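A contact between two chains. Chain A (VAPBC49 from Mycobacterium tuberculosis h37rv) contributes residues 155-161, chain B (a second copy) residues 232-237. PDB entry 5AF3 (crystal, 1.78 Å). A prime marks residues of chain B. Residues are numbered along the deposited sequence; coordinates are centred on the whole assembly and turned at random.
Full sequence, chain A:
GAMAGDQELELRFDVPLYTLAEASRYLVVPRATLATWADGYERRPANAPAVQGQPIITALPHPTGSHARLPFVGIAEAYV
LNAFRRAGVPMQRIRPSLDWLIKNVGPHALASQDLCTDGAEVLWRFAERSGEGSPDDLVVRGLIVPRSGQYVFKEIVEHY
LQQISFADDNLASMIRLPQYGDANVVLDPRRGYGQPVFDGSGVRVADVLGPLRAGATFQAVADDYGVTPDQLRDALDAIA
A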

# COMPACT_ATOMS: atom_id res chain seq x y z
N GLU A 155 -7.86 12.42 -15.45
CA GLU A 155 -7.36 12.85 -14.13
C GLU A 155 -6.70 11.74 -13.35
O GLU A 155 -5.77 11.99 -12.59
CB GLU A 155 -8.48 13.49 -13.30
CG GLU A 155 -8.82 14.88 -13.85
CD GLU A 155 -9.66 15.73 -12.90
OE1 GLU A 155 -10.03 15.25 -11.81
OE2 GLU A 155 -9.94 16.91 -13.26
N ILE A 156 -7.14 10.50 -13.57
CA ILE A 156 -6.52 9.37 -12.88
C ILE A 156 -5.03 9.23 -13.27
O ILE A 156 -4.22 8.80 -12.46
CB ILE A 156 -7.29 8.01 -13.12
CG1 ILE A 156 -6.76 6.91 -12.18
CG2 ILE A 156 -7.21 7.51 -14.61
CD1 ILE A 156 -7.50 5.53 -12.36
N VAL A 157 -4.69 9.65 -14.49
CA VAL A 157 -3.28 9.72 -14.95
C VAL A 157 -2.63 11.02 -14.43
O VAL A 157 -1.50 10.98 -13.87
CB VAL A 157 -3.18 9.64 -16.51
CG1 VAL A 157 -1.69 9.73 -16.98
CG2 VAL A 157 -3.77 8.33 -17.01
N GLU A 158 -3.30 12.16 -14.64
CA GLU A 158 -2.78 13.47 -14.18
C GLU A 158 -2.37 13.46 -12.72
O GLU A 158 -1.30 13.98 -12.36
CB GLU A 158 -3.81 14.57 -14.35
CG GLU A 158 -3.86 15.18 -15.69
CD GLU A 158 -4.68 16.45 -15.71
OE1 GLU A 158 -5.52 16.68 -14.80
OE2 GLU A 158 -4.50 17.22 -16.67
N HIS A 159 -3.21 12.87 -11.86
CA HIS A 159 -2.88 12.74 -10.41
C HIS A 159 -1.46 12.22 -10.17
O HIS A 159 -0.72 12.75 -9.31
CB HIS A 159 -3.94 11.87 -9.70
CG HIS A 159 -3.57 11.42 -8.31
ND1 HIS A 159 -3.33 12.30 -7.27
CD2 HIS A 159 -3.41 10.18 -7.80
CE1 HIS A 159 -3.06 11.62 -6.18
NE2 HIS A 159 -3.10 10.33 -6.46
N TYR A 160 -1.04 11.20 -10.92
CA TYR A 160 0.33 10.74 -10.77
C TYR A 160 1.39 11.64 -11.41
O TYR A 160 2.48 11.79 -10.86
CB TYR A 160 0.46 9.30 -11.23
CG TYR A 160 -0.41 8.44 -10.34
CD1 TYR A 160 0.05 8.04 -9.09
CD2 TYR A 160 -1.73 8.13 -10.70
CE1 TYR A 160 -0.79 7.33 -8.21
CE2 TYR A 160 -2.57 7.41 -9.84
CZ TYR A 160 -2.09 7.02 -8.61
OH TYR A 160 -2.90 6.31 -7.73
N LEU A 161 1.10 12.15 -12.61
CA LEU A 161 2.02 13.05 -13.30
C LEU A 161 2.37 14.27 -12.47
O LEU A 161 3.49 14.72 -12.54
CB LEU A 161 1.41 13.53 -14.64
CG LEU A 161 1.10 12.39 -15.62
CD1 LEU A 161 0.74 12.95 -17.02
CD2 LEU A 161 2.19 11.37 -15.76
N LEU B 232 -10.94 10.08 -2.41
CA LEU B 232 -10.75 9.21 -3.58
C LEU B 232 -9.27 9.01 -3.89
O LEU B 232 -8.87 7.89 -4.22
CB LEU B 232 -11.40 9.79 -4.83
CG LEU B 232 -12.85 9.56 -5.12
CD1 LEU B 232 -13.17 10.28 -6.45
CD2 LEU B 232 -13.13 8.05 -5.15
N ARG B 233 -8.49 10.10 -3.80
CA ARG B 233 -7.04 9.99 -4.04
C ARG B 233 -6.40 9.06 -3.02
O ARG B 233 -5.59 8.18 -3.39
CB ARG B 233 -6.34 11.35 -4.03
CG ARG B 233 -6.55 12.15 -5.31
CD ARG B 233 -6.19 13.65 -5.09
NE ARG B 233 -6.87 14.47 -6.07
CZ ARG B 233 -7.82 15.35 -5.81
NH1 ARG B 233 -8.22 15.62 -4.57
NH2 ARG B 233 -8.36 16.00 -6.82
N ASP B 234 -6.80 9.22 -1.75
CA ASP B 234 -6.34 8.33 -0.68
C ASP B 234 -6.68 6.86 -0.93
O ASP B 234 -5.86 5.98 -0.70
CB ASP B 234 -6.94 8.78 0.66
CG ASP B 234 -6.36 10.08 1.13
OD1 ASP B 234 -5.32 10.52 0.55
OD2 ASP B 234 -6.93 10.67 2.06
N ALA B 235 -7.88 6.59 -1.41
CA ALA B 235 -8.25 5.20 -1.73
C ALA B 235 -7.44 4.62 -2.90
O ALA B 235 -7.02 3.49 -2.87
CB ALA B 235 -9.77 5.09 -2.00
N LEU B 236 -7.24 5.42 -3.94
CA LEU B 236 -6.58 4.96 -5.12
C LEU B 236 -5.18 4.49 -4.80
O LEU B 236 -4.71 3.50 -5.33
CB LEU B 236 -6.53 6.12 -6.12
CG LEU B 236 -6.38 5.86 -7.60
CD1 LEU B 236 -7.43 4.88 -8.13
CD2 LEU B 236 -6.46 7.26 -8.28
N ASP B 237 -4.54 5.23 -3.89
CA ASP B 237 -3.13 5.16 -3.52
C ASP B 237 -2.89 4.29 -2.29
O ASP B 237 -1.76 4.26 -1.77
CB ASP B 237 -2.62 6.60 -3.23
CG ASP B 237 -2.63 7.52 -4.48
OD1 ASP B 237 -2.42 7.02 -5.59
OD2 ASP B 237 -2.82 8.75 -4.33
O HOH W 1 -7.71 16.17 -10.00

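What polar interactions join the two chains? Two direct hydrogen bonds converge on the carboxylate of Asp237′, one on each oxygen. His159 NE2 donates to Asp237′ OD2 at 2.7 Å, with an N-H...acceptor angle of 159°, and Tyr160 OH donates to Asp237′ OD1 at a very short 2.3 Å. Aspartate suits this position because its two oxygens can serve two donors at once, and in the m rotamer its short side chain carries them to the histidine and tyrosine. The acid lies at the edge of both rings, near their planes, where an in-plane N-H or phenolic O-H can reach it.

How do two neighbouring residues on one helix reach the same acid? The helix axes come no closer than 12.0 Å and cross at 80°, and side chains from both stretches fill the space between. The CA-to-CB bond of His159 points toward chain B, and its t rotamer extends the imidazole across. Tyr160 starts sideways, but with chi1 in m its long ring brings the hydroxyl back to the contact. The backbone N of Asp237′ bonds to Arg233′ O at 3.2 Å.

What packs around these polar groups? The CA-to-CB bond of Leu236′ points toward chain A, and Leu236′ CD2 lies 3.9 Å from Ile156 CG1 and 4.2 Å from Tyr160 CE2. Leu236′ CD2 is also 4.2 Å from His159 CD2, so one branched side chain touches an aliphatic residue and two rings. The CA-to-CB bond of Ile156, t at both chi angles, runs sideways, yet the end of the side chain comes nearer to meet the leucine. Together the stretches bury 284 Å², with His159 and Leu236′ giving up the most surface, and the apolar packing sits beside the hydrogen-bonded acid.

What does Arg233′ add to the contact? Arg233′ CG sits over one face of the His159 ring, 3.9 Å from its centroid and 23° off the normal, in a CH-pi contact. Histidine thus uses its face for a methylene and its edge for the acid. The long arginine chain then carries its guanidinium onward to a water, which accepts from Arg233′ NH2 at 3.3 Å and donates a weak hydrogen bond to Glu155 OE1 at 3.1 Å. Glu155 and Arg233′ are thereby linked through solvent, in keeping with their partly exposed positions, whereas His159 and Tyr160 are buried.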